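Local coordinates for protein transcription factor tau subunit sfc1 (Schizosaccharomyces pombe, PDB 4BJI) that binds boxA promoter DNA of tRNA and similar genes as part of the tauA domain of TFIIIC, which helps bring RNA polymerase III to these genes, at residues 12-17 with 81-86; 77-82 with 89-94; 85-90 with 161-166. One frame throughout, in Å; residues are numbered along the deposited sequence.

The three contacts follow strand 79-82 and the loop after it, all within the DNA-binding domain of sfc1. Along the chain 12-17 comes first, then 77-94, then 161-166. Contact 1 sets strand 14-15 parallel to strand 79-82, and contact 2 sets strand 90-93 antiparallel on its other edge; their centres are about 8 Å apart, and they share Leu81 and Trp82. Contact 3 takes the loop between the two hairpin strands to residues 161-166, with its centre about 9 Å from that of contact 1 and about 14 Å from that of contact 2. The order of helices and strands from residue 35 to 93 is consistent with a winged helix, whose wing would then be loop 85-90.

Contact 1: residues 12-17 with 81-86; sequences IITTNM and LWTSGP
Thr14 and Thr15 pair in parallel with Leu81 and Trp82, a short two-bridge ladder that makes strand 14-15 an outermost strand of the four-stranded mixed sheet. Three backbone bonds hold it. Leu81 N donates to Ile13 O at 2.9 Å, Thr15 N donates to Leu81 O, and Thr83 N closes the ladder on Thr15 O. The hydroxyl of Thr83 adds only a weak bond to the same oxygen.

The two faces of the ladder differ. On the face of Thr14 and Leu81 the contact is aliphatic: Ile12 CG1 lies 3.7 Å from Leu81 CB, and the methyl groups of Thr14 and Thr83 touch. On the face of Thr15 and Trp82 the indole dominates. Thr15 sits over its six-membered ring, with OG1 3.2 Å above the plane and displaced toward the rim, and with CB making a CH-pi contact. Past the strand, Asn16 O comes to the ring edge at CZ3, and the selenium of Met17, a selenomethionine, approaches the same ring obliquely at 4.8 Å from the centroid. Bends at chi2 (-71°) and chi3 (-70°) fold the Met17 chain, and its SE lies 3.7 Å from Pro86 CD, the two side chains meeting tip to tip. Water 1 links Met17 N to Ser84 OG where the backbones draw apart.

The indole NE1 of Trp82 is hydrogen-bonded to Thr92 OG1 on strand 90-93, which probably helps to hold the indole on which Thr15 rests. Thr15 OG1 is buried without a partner in the model, though a second conformer is deposited; backbone bonds and aromatic packing, rather than side-chain polarity, therefore probably hold this edge together.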
loop_
_atom_site.group_PDB
_atom_site.type_symbol
_atom_site.label_atom_id
_atom_site.label_comp_id
_atom_site.label_asym_id
_atom_site.label_seq_id
_atom_site.Cartn_x
_atom_site.Cartn_y
_atom_site.Cartn_z
ATOM N N ILE A 12 16.481 -2.853 8.014
ATOM C CA ILE A 12 15.053 -3.134 7.940
ATOM C C ILE A 12 14.839 -4.646 8.059
ATOM O O ILE A 12 15.587 -5.449 7.481
ATOM C CB ILE A 12 14.466 -2.596 6.624
ATOM C CG1 ILE A 12 12.937 -2.723 6.591
ATOM C CG2 ILE A 12 15.095 -3.309 5.421
ATOM C CD1 ILE A 12 12.239 -1.765 7.483
ATOM N N ILE A 13 13.875 -5.023 8.886
ATOM C CA ILE A 13 13.431 -6.408 8.988
ATOM C C ILE A 13 12.316 -6.643 8.005
ATOM O O ILE A 13 11.358 -5.863 7.974
ATOM C CB ILE A 13 12.921 -6.711 10.413
ATOM C CG1 ILE A 13 14.033 -6.448 11.434
ATOM C CG2 ILE A 13 12.403 -8.148 10.504
ATOM C CD1 ILE A 13 13.537 -6.351 12.841
ATOM N N THR A 14 12.480 -7.666 7.169
ATOM C CA THR A 14 11.483 -8.012 6.173
ATOM C C THR A 14 10.702 -9.246 6.577
ATOM O O THR A 14 11.199 -10.115 7.288
ATOM C CB THR A 14 12.089 -8.217 4.809
ATOM O OG1 THR A 14 13.023 -9.308 4.875
ATOM C CG2 THR A 14 12.767 -6.952 4.332
ATOM N N THR A 15 9.441 -9.281 6.126
ATOM C CA THR A 15 8.508 -10.383 6.387
ATOM C C THR A 15 7.808 -10.838 5.111
ATOM O O THR A 15 7.672 -10.110 4.142
ATOM C CB THR A 15 7.380 -9.995 7.408
ATOM O OG1 THR A 15 6.772 -8.778 7.015
ATOM C CG2 THR A 15 7.935 -9.859 8.807
ATOM N N ASN A 16 7.345 -12.086 5.150
ATOM C CA ASN A 16 6.337 -12.561 4.209
ATOM C C ASN A 16 5.169 -13.175 4.978
ATOM O O ASN A 16 5.192 -13.274 6.201
ATOM C CB ASN A 16 6.957 -13.520 3.194
ATOM C CG ASN A 16 7.493 -14.799 3.824
ATOM O OD1 ASN A 16 6.781 -15.505 4.553
ATOM N ND2 ASN A 16 8.729 -15.131 3.504
HETATM N N MSE A 17 4.152 -13.605 4.236
HETATM C CA MSE A 17 2.912 -14.063 4.843
HETATM C C MSE A 17 3.049 -15.320 5.680
HETATM O O MSE A 17 2.153 -15.641 6.476
HETATM C CB MSE A 17 1.850 -14.298 3.774
HETATM C CG MSE A 17 1.312 -12.975 3.200
HETATM SE SE MSE A 17 0.179 -11.988 4.451
HETATM C CE MSE A 17 -1.313 -13.197 4.408
ATOM N N LEU A 81 8.989 -4.428 7.022
ATOM C CA LEU A 81 8.614 -4.305 5.626
ATOM C C LEU A 81 8.177 -5.633 5.027
ATOM O O LEU A 81 8.919 -6.613 5.099
ATOM C CB LEU A 81 9.818 -3.797 4.828
ATOM C CG LEU A 81 9.698 -3.737 3.313
ATOM C CD1 LEU A 81 8.626 -2.796 2.838
ATOM C CD2 LEU A 81 11.061 -3.341 2.684
ATOM N N TRP A 82 6.989 -5.686 4.453
ATOM C CA TRP A 82 6.541 -6.886 3.733
ATOM C C TRP A 82 7.188 -6.965 2.363
ATOM O O TRP A 82 7.177 -5.975 1.624
ATOM C CB TRP A 82 5.029 -6.842 3.538
ATOM C CG TRP A 82 4.268 -6.883 4.825
ATOM C CD1 TRP A 82 3.847 -5.819 5.552
ATOM C CD2 TRP A 82 3.858 -8.049 5.562
ATOM N NE1 TRP A 82 3.185 -6.233 6.678
ATOM C CE2 TRP A 82 3.188 -7.606 6.717
ATOM C CE3 TRP A 82 4.003 -9.430 5.358
ATOM C CZ2 TRP A 82 2.676 -8.493 7.670
ATOM C CZ3 TRP A 82 3.488 -10.298 6.288
ATOM C CH2 TRP A 82 2.848 -9.832 7.440
ATOM N N THR A 83 7.747 -8.111 1.992
ATOM C CA THR A 83 8.328 -8.165 0.637
ATOM C C THR A 83 7.506 -8.946 -0.358
ATOM O O THR A 83 7.891 -9.053 -1.512
ATOM C CB THR A 83 9.740 -8.655 0.664
ATOM O OG1 THR A 83 9.769 -9.828 1.446
ATOM C CG2 THR A 83 10.616 -7.577 1.308
ATOM N N SER A 84 6.348 -9.459 0.056
ATOM C CA SER A 84 5.420 -10.131 -0.839
ATOM C C SER A 84 4.068 -10.205 -0.129
ATOM O O SER A 84 3.971 -9.869 1.050
ATOM C CB SER A 84 5.944 -11.514 -1.188
ATOM O OG SER A 84 6.138 -12.254 -0.002
ATOM N N GLY A 85 3.056 -10.685 -0.846
ATOM C CA GLY A 85 1.738 -10.863 -0.276
ATOM C C GLY A 85 0.871 -9.610 -0.394
ATOM O O GLY A 85 1.261 -8.621 -1.059
ATOM N N PRO A 86 -0.289 -9.626 0.249
ATOM C CA PRO A 86 -1.274 -8.549 0.093
ATOM C C PRO A 86 -0.838 -7.236 0.712
ATOM O O PRO A 86 -1.496 -6.209 0.431
ATOM C CB PRO A 86 -2.536 -9.103 0.775
ATOM C CG PRO A 86 -2.034 -10.127 1.735
ATOM C CD PRO A 86 -0.791 -10.729 1.079
HETATM O O HOH W 1 4.042 -13.418 1.337
#

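Contact 2: residues 77-82 with 89-94; sequences YLSYLW and DTYTRF
Tyr80 O accepts a hydrogen bond from Thr92 N at 2.8 Å, the shortest between these hairpin strands, while Tyr91 CA-H also leans on this oxygen. Tyr80 N donates to Thr92 O, making Tyr80 and Thr92 a hydrogen-bonded antiparallel pair, flanked by the non-hydrogen-bonded pairs Ser79 with Arg93 and Leu81 with Tyr91. Trp82 N to Thr90 O, Asp89 N to Trp82 O and Phe94 N to Leu78 O extend the ladder at its two ends.

On the face of Tyr80 and Thr92 the two side chains lie side by side and point the same way. Thr92 CB stands 3.5 Å above the phenol ring, shifted toward its rim, and CG2 touches OH, which itself bonds to Tyr96 O. Thr92 OG1 is placed beside the backbone N (chi1 -60°), where Trp82 NE1 reaches it at 3.0 Å with the oxygen in the indole plane, though the bond is bent (137° at the hydrogen). On the face of Leu81 and Tyr91 the contact is a CH-pi one: Leu81 CD1 is centred over the Tyr91 ring, 3.8 Å above it.

Phe94 turns back over the start of strand 79-82. Its ring lies on the peptide between Leu78 and Ser79, with Leu78 C 3.3 Å above the plane, while its CD1 meets the edge of the Tyr80 ring at 4.2 Å from Tyr80 CD1. An alanine here would probably uncover that peptide and open a gap beside Tyr80, leaving the phenol with less to fix its position. Beyond the hairpin, Leu78 and Ser79 pack on helix 35-50, and Thr90 and Thr92 on strand 53-55.

With NE1 donating to Thr92 OG1, the bond, bent as it is, would probably limit rotation of the Trp82 indole and satisfies its NE1 in a largely aromatic face.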
loop_
_atom_site.group_PDB
_atom_site.type_symbol
_atom_site.label_atom_id
_atom_site.label_comp_id
_atom_site.label_asym_id
_atom_site.label_seq_id
_atom_site.Cartn_x
_atom_site.Cartn_y
_atom_site.Cartn_z
ATOM N N TYR A 77 13.401 2.017 12.549
ATOM C CA TYR A 77 13.261 2.257 13.972
ATOM C C TYR A 77 11.845 2.070 14.498
ATOM O O TYR A 77 11.640 1.976 15.705
ATOM C CB TYR A 77 13.739 3.677 14.334
ATOM C CG TYR A 77 15.249 3.806 14.359
ATOM C CD1 TYR A 77 15.964 4.120 13.216
ATOM C CD2 TYR A 77 15.955 3.550 15.524
ATOM C CE1 TYR A 77 17.360 4.203 13.234
ATOM C CE2 TYR A 77 17.343 3.632 15.551
ATOM C CZ TYR A 77 18.018 3.953 14.406
ATOM O OH TYR A 77 19.401 4.043 14.469
ATOM N N LEU A 78 10.869 1.997 13.582
ATOM C CA LEU A 78 9.460 1.950 13.947
ATOM C C LEU A 78 8.651 0.847 13.285
ATOM O O LEU A 78 7.533 0.598 13.707
ATOM C CB LEU A 78 8.775 3.265 13.580
ATOM C CG LEU A 78 9.327 4.517 14.233
ATOM C CD1 LEU A 78 8.630 5.713 13.659
ATOM C CD2 LEU A 78 9.182 4.460 15.750
ATOM N N SER A 79 9.175 0.241 12.231
ATOM C CA SER A 79 8.363 -0.590 11.352
ATOM C C SER A 79 9.179 -1.694 10.709
ATOM O O SER A 79 10.413 -1.608 10.676
ATOM C CB SER A 79 7.706 0.275 10.265
ATOM O OG SER A 79 8.667 0.801 9.356
ATOM N N TYR A 80 8.476 -2.695 10.183
ATOM C CA TYR A 80 9.060 -3.770 9.387
ATOM C C TYR A 80 8.418 -3.736 7.991
ATOM O O TYR A 80 7.381 -3.088 7.801
ATOM C CB TYR A 80 8.842 -5.133 10.079
ATOM C CG TYR A 80 7.397 -5.552 10.244
ATOM C CD1 TYR A 80 6.624 -5.117 11.322
ATOM C CD2 TYR A 80 6.787 -6.367 9.311
ATOM C CE1 TYR A 80 5.281 -5.512 11.458
ATOM C CE2 TYR A 80 5.462 -6.740 9.421
ATOM C CZ TYR A 80 4.719 -6.338 10.498
ATOM O OH TYR A 80 3.393 -6.718 10.569
ATOM N N LEU A 81 8.989 -4.428 7.022
ATOM C CA LEU A 81 8.614 -4.305 5.626
ATOM C C LEU A 81 8.177 -5.633 5.027
ATOM O O LEU A 81 8.919 -6.613 5.099
ATOM C CB LEU A 81 9.818 -3.797 4.828
ATOM C CG LEU A 81 9.698 -3.737 3.313
ATOM C CD1 LEU A 81 8.626 -2.796 2.838
ATOM C CD2 LEU A 81 11.061 -3.341 2.684
ATOM N N TRP A 82 6.989 -5.686 4.453
ATOM C CA TRP A 82 6.541 -6.886 3.733
ATOM C C TRP A 82 7.188 -6.965 2.363
ATOM O O TRP A 82 7.177 -5.975 1.624
ATOM C CB TRP A 82 5.029 -6.842 3.538
ATOM C CG TRP A 82 4.268 -6.883 4.825
ATOM C CD1 TRP A 82 3.847 -5.819 5.552
ATOM C CD2 TRP A 82 3.858 -8.049 5.562
ATOM N NE1 TRP A 82 3.185 -6.233 6.678
ATOM C CE2 TRP A 82 3.188 -7.606 6.717
ATOM C CE3 TRP A 82 4.003 -9.430 5.358
ATOM C CZ2 TRP A 82 2.676 -8.493 7.670
ATOM C CZ3 TRP A 82 3.488 -10.298 6.288
ATOM C CH2 TRP A 82 2.848 -9.832 7.440
ATOM N N ASP A 89 5.362 -4.319 -0.031
ATOM C CA ASP A 89 5.903 -2.963 -0.204
ATOM C C ASP A 89 5.259 -1.954 0.756
ATOM O O ASP A 89 5.298 -0.722 0.520
ATOM C CB ASP A 89 5.775 -2.496 -1.664
ATOM C CG ASP A 89 6.642 -3.301 -2.590
ATOM O OD1 ASP A 89 7.778 -3.609 -2.207
ATOM O OD2 ASP A 89 6.138 -3.692 -3.661
ATOM N N THR A 90 4.704 -2.447 1.874
ATOM C CA THR A 90 4.283 -1.593 2.961
ATOM C C THR A 90 5.128 -1.796 4.194
ATOM O O THR A 90 5.583 -2.923 4.481
ATOM C CB THR A 90 2.793 -1.749 3.371
ATOM O OG1 THR A 90 2.554 -3.014 4.019
ATOM C CG2 THR A 90 1.888 -1.602 2.161
ATOM N N TYR A 91 5.339 -0.697 4.907
ATOM C CA TYR A 91 5.965 -0.667 6.222
ATOM C C TYR A 91 4.877 -0.692 7.261
ATOM O O TYR A 91 3.929 0.115 7.214
ATOM C CB TYR A 91 6.797 0.619 6.362
ATOM C CG TYR A 91 7.956 0.665 5.404
ATOM C CD1 TYR A 91 7.796 1.140 4.111
ATOM C CD2 TYR A 91 9.207 0.197 5.780
ATOM C CE1 TYR A 91 8.843 1.131 3.195
ATOM C CE2 TYR A 91 10.259 0.205 4.872
ATOM C CZ TYR A 91 10.055 0.686 3.584
ATOM O OH TYR A 91 11.086 0.692 2.639
ATOM N N THR A 92 4.959 -1.650 8.185
ATOM C CA THR A 92 3.944 -1.853 9.234
ATOM C C THR A 92 4.568 -1.600 10.597
ATOM O O THR A 92 5.674 -2.073 10.891
ATOM C CB THR A 92 3.424 -3.295 9.168
ATOM O OG1 THR A 92 2.839 -3.549 7.874
ATOM C CG2 THR A 92 2.383 -3.530 10.242
ATOM N N ARG A 93 3.860 -0.872 11.444
ATOM C CA ARG A 93 4.416 -0.555 12.740
ATOM C C ARG A 93 4.646 -1.837 13.554
ATOM O O ARG A 93 3.893 -2.826 13.458
ATOM C CB ARG A 93 3.526 0.453 13.472
ATOM C CG ARG A 93 2.177 -0.057 13.901
ATOM C CD ARG A 93 1.332 1.060 14.608
ATOM N NE ARG A 93 0.157 0.496 15.278
ATOM C CZ ARG A 93 -1.083 0.992 15.262
ATOM N NH1 ARG A 93 -1.440 2.121 14.620
ATOM N NH2 ARG A 93 -2.013 0.298 15.920
ATOM N N PHE A 94 5.709 -1.847 14.349
ATOM C CA PHE A 94 6.056 -3.035 15.132
ATOM C C PHE A 94 4.853 -3.494 15.961
ATOM O O PHE A 94 4.104 -2.684 16.504
ATOM C CB PHE A 94 7.236 -2.748 16.060
ATOM C CG PHE A 94 8.552 -2.561 15.328
ATOM C CD1 PHE A 94 8.971 -3.450 14.358
ATOM C CD2 PHE A 94 9.406 -1.479 15.649
ATOM C CE1 PHE A 94 10.188 -3.276 13.684
ATOM C CE2 PHE A 94 10.629 -1.310 14.987
ATOM C CZ PHE A 94 11.019 -2.210 13.989
HETATM O O HOH W 2 9.138 -4.794 -0.098
#

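Contact 3: residues 85-90 with 161-166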
loop_
_atom_site.group_PDB
_atom_site.type_symbol
_atom_site.label_atom_id
_atom_site.label_comp_id
_atom_site.label_asym_id
_atom_site.label_seq_id
_atom_site.Cartn_x
_atom_site.Cartn_y
_atom_site.Cartn_z
ATOM N N GLY A 85 3.056 -10.685 -0.846
ATOM C CA GLY A 85 1.738 -10.863 -0.276
ATOM C C GLY A 85 0.871 -9.610 -0.394
ATOM O O GLY A 85 1.261 -8.621 -1.059
ATOM N N PRO A 86 -0.289 -9.626 0.249
ATOM C CA PRO A 86 -1.274 -8.549 0.093
ATOM C C PRO A 86 -0.838 -7.236 0.712
ATOM O O PRO A 86 -1.496 -6.209 0.431
ATOM C CB PRO A 86 -2.536 -9.103 0.775
ATOM C CG PRO A 86 -2.034 -10.127 1.735
ATOM C CD PRO A 86 -0.791 -10.729 1.079
ATOM N N PHE A 87 0.206 -7.251 1.552
ATOM C CA PHE A 87 0.786 -6.042 2.122
ATOM C C PHE A 87 2.178 -5.739 1.560
ATOM O O PHE A 87 2.928 -4.948 2.123
ATOM C CB PHE A 87 0.775 -6.077 3.652
ATOM C CG PHE A 87 -0.602 -6.339 4.204
ATOM C CD1 PHE A 87 -1.524 -5.299 4.342
ATOM C CD2 PHE A 87 -1.000 -7.611 4.547
ATOM C CE1 PHE A 87 -2.821 -5.554 4.770
ATOM C CE2 PHE A 87 -2.314 -7.840 4.995
ATOM C CZ PHE A 87 -3.204 -6.806 5.096
ATOM N N ARG A 88 2.518 -6.347 0.415
ATOM C CA ARG A 88 3.822 -6.122 -0.230
ATOM C C ARG A 88 4.134 -4.640 -0.341
ATOM O O ARG A 88 3.299 -3.846 -0.739
ATOM C CB ARG A 88 3.830 -6.775 -1.609
ATOM C CG ARG A 88 5.077 -6.581 -2.408
ATOM C CD ARG A 88 4.832 -6.958 -3.877
ATOM N NE ARG A 88 6.042 -6.828 -4.679
ATOM C CZ ARG A 88 6.090 -7.185 -5.948
ATOM N NH1 ARG A 88 5.003 -7.692 -6.502
ATOM N NH2 ARG A 88 7.210 -7.050 -6.647
ATOM N N ASP A 89 5.362 -4.319 -0.031
ATOM C CA ASP A 89 5.903 -2.963 -0.204
ATOM C C ASP A 89 5.259 -1.954 0.756
ATOM O O ASP A 89 5.298 -0.722 0.520
ATOM C CB ASP A 89 5.775 -2.496 -1.664
ATOM C CG ASP A 89 6.642 -3.301 -2.590
ATOM O OD1 ASP A 89 7.778 -3.609 -2.207
ATOM O OD2 ASP A 89 6.138 -3.692 -3.661
ATOM N N THR A 90 4.704 -2.447 1.874
ATOM C CA THR A 90 4.283 -1.593 2.961
ATOM C C THR A 90 5.128 -1.796 4.194
ATOM O O THR A 90 5.583 -2.923 4.481
ATOM C CB THR A 90 2.793 -1.749 3.371
ATOM O OG1 THR A 90 2.554 -3.014 4.019
ATOM C CG2 THR A 90 1.888 -1.602 2.161
ATOM N N SER A 161 -12.966 -14.853 5.935
ATOM C CA SER A 161 -12.740 -15.198 7.336
ATOM C C SER A 161 -11.274 -15.410 7.709
ATOM O O SER A 161 -10.976 -15.678 8.856
ATOM C CB SER A 161 -13.513 -16.472 7.709
ATOM O OG SER A 161 -12.850 -17.565 7.171
ATOM N N GLU A 162 -10.383 -15.283 6.741
ATOM C CA GLU A 162 -8.937 -15.414 6.981
ATOM C C GLU A 162 -8.227 -14.591 5.927
ATOM O O GLU A 162 -8.747 -14.392 4.833
ATOM C CB GLU A 162 -8.538 -16.884 6.897
ATOM C CG GLU A 162 -7.113 -17.177 7.325
ATOM C CD GLU A 162 -6.809 -18.672 7.298
ATOM O OE1 GLU A 162 -7.373 -19.350 8.169
ATOM O OE2 GLU A 162 -6.090 -19.086 6.370
ATOM N N CYS A 163 -7.034 -14.107 6.262
ATOM C CA CYS A 163 -6.220 -13.305 5.347
ATOM C C CYS A 163 -5.456 -14.225 4.389
ATOM O O CYS A 163 -4.561 -14.950 4.790
ATOM C CB CYS A 163 -5.243 -12.447 6.133
ATOM S SG CYS A 163 -4.436 -11.158 5.211
ATOM N N HIS A 164 -5.869 -14.210 3.130
ATOM C CA HIS A 164 -5.307 -15.065 2.094
ATOM C C HIS A 164 -3.916 -14.641 1.664
ATOM O O HIS A 164 -3.605 -13.437 1.621
ATOM C CB HIS A 164 -6.245 -15.047 0.889
ATOM C CG HIS A 164 -5.884 -16.011 -0.198
ATOM N ND1 HIS A 164 -5.103 -15.658 -1.276
ATOM C CD2 HIS A 164 -6.240 -17.298 -0.395
ATOM C CE1 HIS A 164 -4.958 -16.698 -2.077
ATOM N NE2 HIS A 164 -5.651 -17.706 -1.574
ATOM N N ARG A 165 -3.067 -15.604 1.326
ATOM C CA ARG A 165 -1.673 -15.344 0.997
ATOM C C ARG A 165 -1.462 -14.379 -0.165
ATOM O O ARG A 165 -0.402 -13.736 -0.270
ATOM C CB ARG A 165 -0.971 -16.680 0.706
ATOM C CG ARG A 165 -1.635 -17.525 -0.348
ATOM C CD ARG A 165 -1.134 -18.982 -0.271
ATOM N NE ARG A 165 0.317 -19.069 -0.122
ATOM C CZ ARG A 165 0.956 -20.168 0.263
ATOM N NH1 ARG A 165 0.267 -21.262 0.549
ATOM N NH2 ARG A 165 2.280 -20.175 0.366
ATOM N N ASP A 166 -2.431 -14.329 -1.075
ATOM C CA ASP A 166 -2.378 -13.431 -2.245
ATOM C C ASP A 166 -3.387 -12.283 -2.135
ATOM O O ASP A 166 -3.020 -11.105 -2.346
ATOM C CB ASP A 166 -2.679 -14.179 -3.538
ATOM C CG ASP A 166 -1.694 -15.281 -3.828
ATOM O OD1 ASP A 166 -0.507 -15.116 -3.510
ATOM O OD2 ASP A 166 -2.142 -16.281 -4.419
#
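Pro86 and Phe87 make the close part of this contact, while Arg88, Asp89 and Thr90 take no part in it. The proline ring lies against a run of carbonyl oxygens: CD is 3.3 Å from Arg165 O, CG 3.7 Å from His164 O, and CB a similar distance from Asp166 O. Next to it the Phe87 ring presents its edge to Cys163, whose SG lies near the ring plane and 3.9 Å from CE2. With SG anti to the backbone N (chi1 -167°), the sulfur is carried toward that edge. No direct hydrogen bond crosses between the two segments.

The carbonyls of Arg165 and Asp166 belong to that close part, but their side chains, with CB atoms directed away from the loop, make the looser, exposed side. Gly85 adds only a CA-H contact to Arg165 O; its positive phi (88°) would jam a CB against the preceding carbonyl. Arg88 NE pairs instead with Asp89 OD2 at 3.3 Å, and the guanidinium makes a cation-pi contact with Phe111.

Two turns shape the loop from within. A type I turn from Gly85 to Arg88 is closed by Arg88 N on Gly85 O, and a type II turn from Phe87 to Thr90 follows. Phe87 O is gripped twice, by Thr90 N and by Thr90 OG1, the hydroxyl bond falling in the carbonyl plane at 2.7 Å. As the loop of the hairpin that follows the helices of this HTH-family domain, 85-90 is consistent with the wing of a winged helix, here set against the loop before helix 172-189.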